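Long-range contacts in SOXX (Paracoccus pantotrophus, PDB 2C1D), which carries a covalently bound heme c in the SoxXA complex, which initiates chemotrophic sulfur oxidation, and probably serves in electron transfer: residues T3-V8 and Y95-G99; L75-A80 and I125-V129. All blocks are in the same frame, centred on the assembly; numbering follows the deposited sequence.

Interaction 1: T3-V8 and Y95-G99; sequences TAPKEV and YKVDG
The phenol of Tyr95 donates a hydrogen bond to the carbonyl of Thr3, with OH 2.6 Å from O. The donor meets that carbonyl at a C=O...donor angle of 137° and stands 31° out of its plane, Thr3 O itself lying near the ring plane. Pro5 covers one face: its CG sits 3.7 Å from the centroid of the Tyr95 ring and 12° off the ring normal, a CH-pi contact. CG2 of Val8 reaches the ring edge, 3.8 Å from CE2 of Tyr95. Beyond the ring, Pro5 CG also rests on Val97 CG1 at 3.6 Å, and a water donates to both Pro5 O and Tyr95 O. Lys6, its chain bent at chi2, chi3 and chi4, passes Val97 CG2 and ends in a salt bridge, NZ lying 2.9 Å from OD2 of Asp98 on the syn lone pair. Lys96 NZ, from the same loop, pairs with Glu177 of the SOXA chain. The bond to Thr3 O, Pro5 over one face and Val8 at the edge restrain the ring, so the N-terminal 3-10 turn is fastened chiefly through one tyrosine, with the ion pair at its more exposed margin.

Interaction 2: L75-A80 and I125-V129; sequences LRGIVA and IEDVV. With HEC (heme c), chain O.
Arg76 and Glu126 form a bidentate salt bridge between the two helices. The guanidinium engages side-on, NE reaching OE2 of Glu126 at 2.8 Å and NH2 reaching OE1 at 3.0 Å, each oxygen using its syn lone pair. The bond from NH2 has an N-H...acceptor angle of 170° and its oxygen lies in the guanidinium plane; the one from NE is less straight. The two flat groups are 18° apart, nearly coplanar. With CG of Arg76 anti to the backbone N and the chain bent at chi3, NE and NH2 come to the carboxylate. Both partners are buried and held further: NH2 also pairs with Glu72, NH1 bonds Val15 O, and OE2 of Glu126 accepts from Leu19 N. A methionine in place of Arg76 would probably leave the buried Glu126 carboxylate without its charged mate and Val15 O without this donor.

Helices 72-81 and 122-133 pack here with the short segments running at 127° and their axes 9.4 Å apart. Helix 122-133, the last of the chain, also packs on helix 26-33 through Val128 on Ile32 and Met33, as the C-terminal helix does on the N-terminal one in cytochromes c. Val129 lays CG2 against the Arg76 backbone, 3.5 Å from CA.

The apolar contacts centre on Val79, whose two methyls serve different partners. CG1 meets Ile125 CD1 at 3.7 Å, the two side chains lying alongside with their ends pointing opposite ways, while CG2 faces Val128 CG1 and the heme.

Ile78, Val79 and Val128 line the heme pocket. The heme methyl CMB is touched by CG1 of Val128 at 3.5 Å and by CG2 of Val79 at 3.9 Å; Ile78 CG2 approaches the pyrrole carbon C3A at 3.7 Å.

In the fold
Interaction 2 is core: its eight touching residues are all buried, and its centre lies about 5 Å from that of the chain. Interaction 1, centred about 13 Å out, is only partly buried and joins two loops, without a long helix on either side; its 95-99 loop also reaches the SOXA chain through Lys96. Each contains a salt bridge, but that of 75-80 with 125-129 is bidentate and buried, whereas that of 3-8 with 95-99 is a single-contact pair at an exposed lysine. Only interaction 2 touches the heme. The two meet directly: Tyr95 N lies 2.9 Å from Ala80 O, a probable hydrogen bond, and Tyr95 CB packs on Ile125 CD1 at 4.2 Å.

Interaction 1: T3-V8 and Y95-G99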
loop_
_atom_site.group_PDB
_atom_site.type_symbol
_atom_site.label_atom_id
_atom_site.label_comp_id
_atom_site.label_asym_id
_atom_site.label_seq_id
_atom_site.Cartn_x
_atom_site.Cartn_y
_atom_site.Cartn_z
ATOM N N THR B 3 -10.417 5.452 -33.603
ATOM C CA THR B 3 -11.094 4.229 -33.163
ATOM C C THR B 3 -11.148 4.182 -31.633
ATOM O O THR B 3 -10.134 4.309 -30.936
ATOM C CB THR B 3 -10.618 2.898 -33.872
ATOM O OG1 THR B 3 -10.333 1.848 -32.927
ATOM C CG2 THR B 3 -9.393 3.063 -34.663
ATOM N N ALA B 4 -12.380 4.075 -31.139
ATOM C CA ALA B 4 -12.686 4.169 -29.733
ATOM C C ALA B 4 -12.153 2.937 -29.011
ATOM O O ALA B 4 -11.923 1.893 -29.647
ATOM C CB ALA B 4 -14.161 4.282 -29.565
ATOM N N PRO B 5 -11.895 3.046 -27.703
ATOM C CA PRO B 5 -11.358 1.910 -26.937
ATOM C C PRO B 5 -12.076 0.571 -27.182
ATOM O O PRO B 5 -11.396 -0.402 -27.454
ATOM C CB PRO B 5 -11.512 2.381 -25.486
ATOM C CG PRO B 5 -11.263 3.860 -25.589
ATOM C CD PRO B 5 -12.026 4.250 -26.850
ATOM N N LYS B 6 -13.401 0.540 -27.151
ATOM C CA LYS B 6 -14.140 -0.723 -27.292
ATOM C C LYS B 6 -14.178 -1.248 -28.736
ATOM O O LYS B 6 -14.528 -2.407 -28.956
ATOM C CB LYS B 6 -15.580 -0.607 -26.795
ATOM C CG LYS B 6 -15.791 0.132 -25.467
ATOM C CD LYS B 6 -16.104 -0.782 -24.315
ATOM C CE LYS B 6 -17.533 -1.263 -24.333
ATOM N NZ LYS B 6 -17.584 -2.638 -23.751
ATOM N N GLU B 7 -13.834 -0.400 -29.707
ATOM C CA GLU B 7 -13.806 -0.783 -31.125
ATOM C C GLU B 7 -12.450 -1.297 -31.599
ATOM O O GLU B 7 -12.339 -1.775 -32.725
ATOM C CB GLU B 7 -14.188 0.415 -32.013
ATOM C CG GLU B 7 -15.501 1.084 -31.652
ATOM C CD GLU B 7 -15.719 2.413 -32.372
ATOM O OE1 GLU B 7 -16.889 2.851 -32.406
ATOM O OE2 GLU B 7 -14.734 3.030 -32.894
ATOM N N VAL B 8 -11.411 -1.181 -30.771
ATOM C CA VAL B 8 -10.078 -1.644 -31.155
ATOM C C VAL B 8 -10.092 -3.157 -31.410
ATOM O O VAL B 8 -10.742 -3.912 -30.682
ATOM C CB VAL B 8 -9.003 -1.276 -30.089
ATOM C CG1 VAL B 8 -7.642 -1.852 -30.447
ATOM C CG2 VAL B 8 -8.888 0.246 -29.939
ATOM N N TYR B 95 -5.583 2.284 -22.912
ATOM C CA TYR B 95 -6.722 2.615 -23.778
ATOM C C TYR B 95 -7.901 1.686 -23.479
ATOM O O TYR B 95 -8.394 0.970 -24.351
ATOM C CB TYR B 95 -6.293 2.545 -25.257
ATOM C CG TYR B 95 -7.128 3.383 -26.194
ATOM C CD1 TYR B 95 -7.208 4.771 -26.046
ATOM C CD2 TYR B 95 -7.831 2.798 -27.251
ATOM C CE1 TYR B 95 -7.981 5.558 -26.920
ATOM C CE2 TYR B 95 -8.576 3.582 -28.140
ATOM C CZ TYR B 95 -8.635 4.959 -27.973
ATOM O OH TYR B 95 -9.382 5.723 -28.833
ATOM N N LYS B 96 -8.335 1.705 -22.221
ATOM C CA LYS B 96 -9.355 0.805 -21.708
ATOM C C LYS B 96 -10.280 1.592 -20.820
ATOM O O LYS B 96 -9.843 2.432 -20.031
ATOM C CB LYS B 96 -8.739 -0.338 -20.897
ATOM C CG LYS B 96 -9.731 -1.400 -20.455
ATOM C CD LYS B 96 -9.005 -2.580 -19.790
ATOM C CE LYS B 96 -9.963 -3.623 -19.211
ATOM N NZ LYS B 96 -9.203 -4.848 -18.799
ATOM N N VAL B 97 -11.572 1.342 -20.954
ATOM C CA VAL B 97 -12.552 2.211 -20.326
ATOM C C VAL B 97 -13.550 1.506 -19.434
ATOM O O VAL B 97 -14.289 2.155 -18.706
ATOM C CB VAL B 97 -13.315 3.032 -21.388
ATOM C CG1 VAL B 97 -12.369 3.959 -22.126
ATOM C CG2 VAL B 97 -14.062 2.109 -22.354
ATOM N N ASP B 98 -13.570 0.183 -19.450
ATOM C CA ASP B 98 -14.525 -0.536 -18.612
ATOM C C ASP B 98 -14.043 -1.944 -18.286
ATOM O O ASP B 98 -12.975 -2.364 -18.736
ATOM C CB ASP B 98 -15.923 -0.527 -19.264
ATOM C CG ASP B 98 -16.019 -1.398 -20.532
ATOM O OD1 ASP B 98 -15.000 -1.908 -21.042
ATOM O OD2 ASP B 98 -17.107 -1.628 -21.096
ATOM N N GLY B 99 -14.832 -2.676 -17.509
ATOM C CA GLY B 99 -14.486 -4.022 -17.068
ATOM C C GLY B 99 -13.627 -4.012 -15.802
ATOM O O GLY B 99 -12.862 -4.950 -15.547
HETATM O O HOH W 1 -8.814 -0.923 -26.345
#

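Interaction 2: L75-A80 and I125-V129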
loop_
_atom_site.group_PDB
_atom_site.type_symbol
_atom_site.label_atom_id
_atom_site.label_comp_id
_atom_site.label_asym_id
_atom_site.label_seq_id
_atom_site.Cartn_x
_atom_site.Cartn_y
_atom_site.Cartn_z
ATOM N N LEU B 75 3.447 -2.792 -31.056
ATOM C CA LEU B 75 3.711 -1.769 -30.059
ATOM C C LEU B 75 2.407 -1.042 -29.751
ATOM O O LEU B 75 2.121 -0.781 -28.602
ATOM C CB LEU B 75 4.809 -0.813 -30.522
ATOM C CG LEU B 75 6.229 -1.394 -30.641
ATOM C CD1 LEU B 75 7.142 -0.447 -31.385
ATOM C CD2 LEU B 75 6.817 -1.721 -29.271
ATOM N N ARG B 76 1.584 -0.780 -30.770
ATOM C CA ARG B 76 0.296 -0.097 -30.558
ATOM C C ARG B 76 -0.593 -0.898 -29.633
ATOM O O ARG B 76 -1.170 -0.373 -28.675
ATOM C CB ARG B 76 -0.396 0.158 -31.908
ATOM C CG ARG B 76 -1.812 0.723 -31.859
ATOM C CD ARG B 76 -2.385 0.987 -33.262
ATOM N NE ARG B 76 -1.558 1.961 -33.963
ATOM C CZ ARG B 76 -0.805 1.729 -35.041
ATOM N NH1 ARG B 76 -0.719 0.532 -35.618
ATOM N NH2 ARG B 76 -0.112 2.727 -35.544
ATOM N N GLY B 77 -0.686 -2.196 -29.910
ATOM C CA GLY B 77 -1.489 -3.078 -29.099
ATOM C C GLY B 77 -0.982 -3.210 -27.665
ATOM O O GLY B 77 -1.783 -3.324 -26.769
ATOM N N ILE B 78 0.336 -3.177 -27.463
ATOM C CA ILE B 78 0.939 -3.268 -26.116
ATOM C C ILE B 78 0.656 -1.986 -25.315
ATOM O O ILE B 78 0.260 -2.035 -24.150
ATOM C CB ILE B 78 2.469 -3.527 -26.234
ATOM C CG1 ILE B 78 2.714 -4.991 -26.623
ATOM C CG2 ILE B 78 3.198 -3.220 -24.933
ATOM C CD1 ILE B 78 4.138 -5.325 -27.044
ATOM N N VAL B 79 0.829 -0.837 -25.948
ATOM C CA VAL B 79 0.507 0.445 -25.293
ATOM C C VAL B 79 -0.981 0.580 -24.971
ATOM O O VAL B 79 -1.341 0.930 -23.839
ATOM C CB VAL B 79 1.045 1.646 -26.095
ATOM C CG1 VAL B 79 0.770 2.961 -25.387
ATOM C CG2 VAL B 79 2.559 1.514 -26.278
ATOM N N ALA B 80 -1.849 0.273 -25.940
ATOM C CA ALA B 80 -3.293 0.382 -25.757
ATOM C C ALA B 80 -3.791 -0.600 -24.719
ATOM O O ALA B 80 -4.607 -0.257 -23.866
ATOM C CB ALA B 80 -4.052 0.169 -27.089
ATOM N N ILE B 125 -1.441 7.661 -27.575
ATOM C CA ILE B 125 -0.965 6.303 -27.846
ATOM C C ILE B 125 -0.100 6.308 -29.106
ATOM O O ILE B 125 0.977 5.727 -29.114
ATOM C CB ILE B 125 -2.132 5.271 -28.022
ATOM C CG1 ILE B 125 -3.075 5.215 -26.822
ATOM C CG2 ILE B 125 -1.568 3.854 -28.361
ATOM C CD1 ILE B 125 -2.599 4.530 -25.653
ATOM N N GLU B 126 -0.569 6.959 -30.172
ATOM C CA GLU B 126 0.162 6.992 -31.437
ATOM C C GLU B 126 1.512 7.683 -31.276
ATOM O O GLU B 126 2.513 7.265 -31.885
ATOM C CB GLU B 126 -0.666 7.684 -32.533
ATOM C CG GLU B 126 -1.908 6.897 -32.951
ATOM C CD GLU B 126 -1.612 5.528 -33.531
ATOM O OE1 GLU B 126 -0.601 5.397 -34.248
ATOM O OE2 GLU B 126 -2.382 4.579 -33.267
ATOM N N ASP B 127 1.532 8.734 -30.448
ATOM C CA ASP B 127 2.724 9.493 -30.138
ATOM C C ASP B 127 3.759 8.644 -29.370
ATOM O O ASP B 127 4.978 8.732 -29.639
ATOM C CB ASP B 127 2.364 10.749 -29.319
ATOM C CG ASP B 127 1.612 11.819 -30.133
ATOM O OD1 ASP B 127 1.509 11.739 -31.376
ATOM O OD2 ASP B 127 1.092 12.825 -29.592
ATOM N N VAL B 128 3.279 7.819 -28.441
ATOM C CA VAL B 128 4.142 6.948 -27.656
ATOM C C VAL B 128 4.714 5.873 -28.600
ATOM O O VAL B 128 5.904 5.651 -28.625
ATOM C CB VAL B 128 3.388 6.319 -26.491
ATOM C CG1 VAL B 128 4.190 5.148 -25.874
ATOM C CG2 VAL B 128 3.085 7.399 -25.425
ATOM N N VAL B 129 3.852 5.259 -29.403
ATOM C CA VAL B 129 4.264 4.249 -30.382
ATOM C C VAL B 129 5.361 4.765 -31.318
ATOM O O VAL B 129 6.334 4.054 -31.570
ATOM C CB VAL B 129 3.069 3.733 -31.200
ATOM C CG1 VAL B 129 3.523 2.901 -32.395
ATOM C CG2 VAL B 129 2.153 2.909 -30.342
HETATM FE FE HEC O . 5.240 -1.637 -19.906
HETATM C CHA HEC O . 6.060 -4.734 -21.077
HETATM C CHB HEC O . 5.915 -0.272 -22.928
HETATM C CHC HEC O . 4.145 1.360 -18.772
HETATM C CHD HEC O . 4.935 -2.905 -16.696
HETATM N NA HEC O . 5.848 -2.379 -21.691
HETATM C C1A HEC O . 6.183 -3.677 -21.940
HETATM C C2A HEC O . 6.683 -3.746 -23.296
HETATM C C3A HEC O . 6.650 -2.505 -23.822
HETATM C C4A HEC O . 6.109 -1.626 -22.801
HETATM C CMA HEC O . 7.069 -2.009 -25.217
HETATM C CAA HEC O . 7.135 -5.055 -23.945
HETATM C CBA HEC O . 8.412 -5.588 -23.311
HETATM C CGA HEC O . 9.519 -4.881 -23.998
HETATM O O1A HEC O . 9.688 -5.150 -25.207
HETATM O O2A HEC O . 10.222 -4.056 -23.368
HETATM N NB HEC O . 5.093 0.178 -20.678
HETATM C C1B HEC O . 5.351 0.530 -21.985
HETATM C C2B HEC O . 4.905 1.896 -22.204
HETATM C C3B HEC O . 4.427 2.362 -21.047
HETATM C C4B HEC O . 4.524 1.281 -20.082
HETATM C CMB HEC O . 5.070 2.663 -23.525
HETATM C CAB HEC O . 3.832 3.782 -20.811
HETATM C CBB HEC O . 2.827 4.057 -21.713
HETATM N NC HEC O . 4.651 -0.877 -18.040
HETATM C C1C HEC O . 4.232 0.387 -17.821
HETATM C C2C HEC O . 3.989 0.533 -16.387
HETATM C C3C HEC O . 4.063 -0.686 -15.831
HETATM C C4C HEC O . 4.593 -1.576 -16.861
HETATM C CMC HEC O . 3.334 1.766 -15.743
HETATM C CAC HEC O . 3.856 -1.112 -14.332
HETATM C CBC HEC O . 2.710 -0.823 -13.700
HETATM N ND HEC O . 5.438 -3.537 -19.017
HETATM C C1D HEC O . 5.298 -3.821 -17.665
HETATM C C2D HEC O . 5.586 -5.222 -17.453
HETATM C C3D HEC O . 5.939 -5.785 -18.835
HETATM C C4D HEC O . 5.830 -4.664 -19.727
HETATM C CMD HEC O . 5.556 -6.013 -16.116
HETATM C CAD HEC O . 6.358 -7.231 -19.229
HETATM C CBD HEC O . 5.097 -8.005 -19.609
HETATM C CGD HEC O . 4.938 -9.272 -18.794
HETATM O O1D HEC O . 4.079 -9.295 -17.848
HETATM O O2D HEC O . 5.690 -10.241 -19.117
#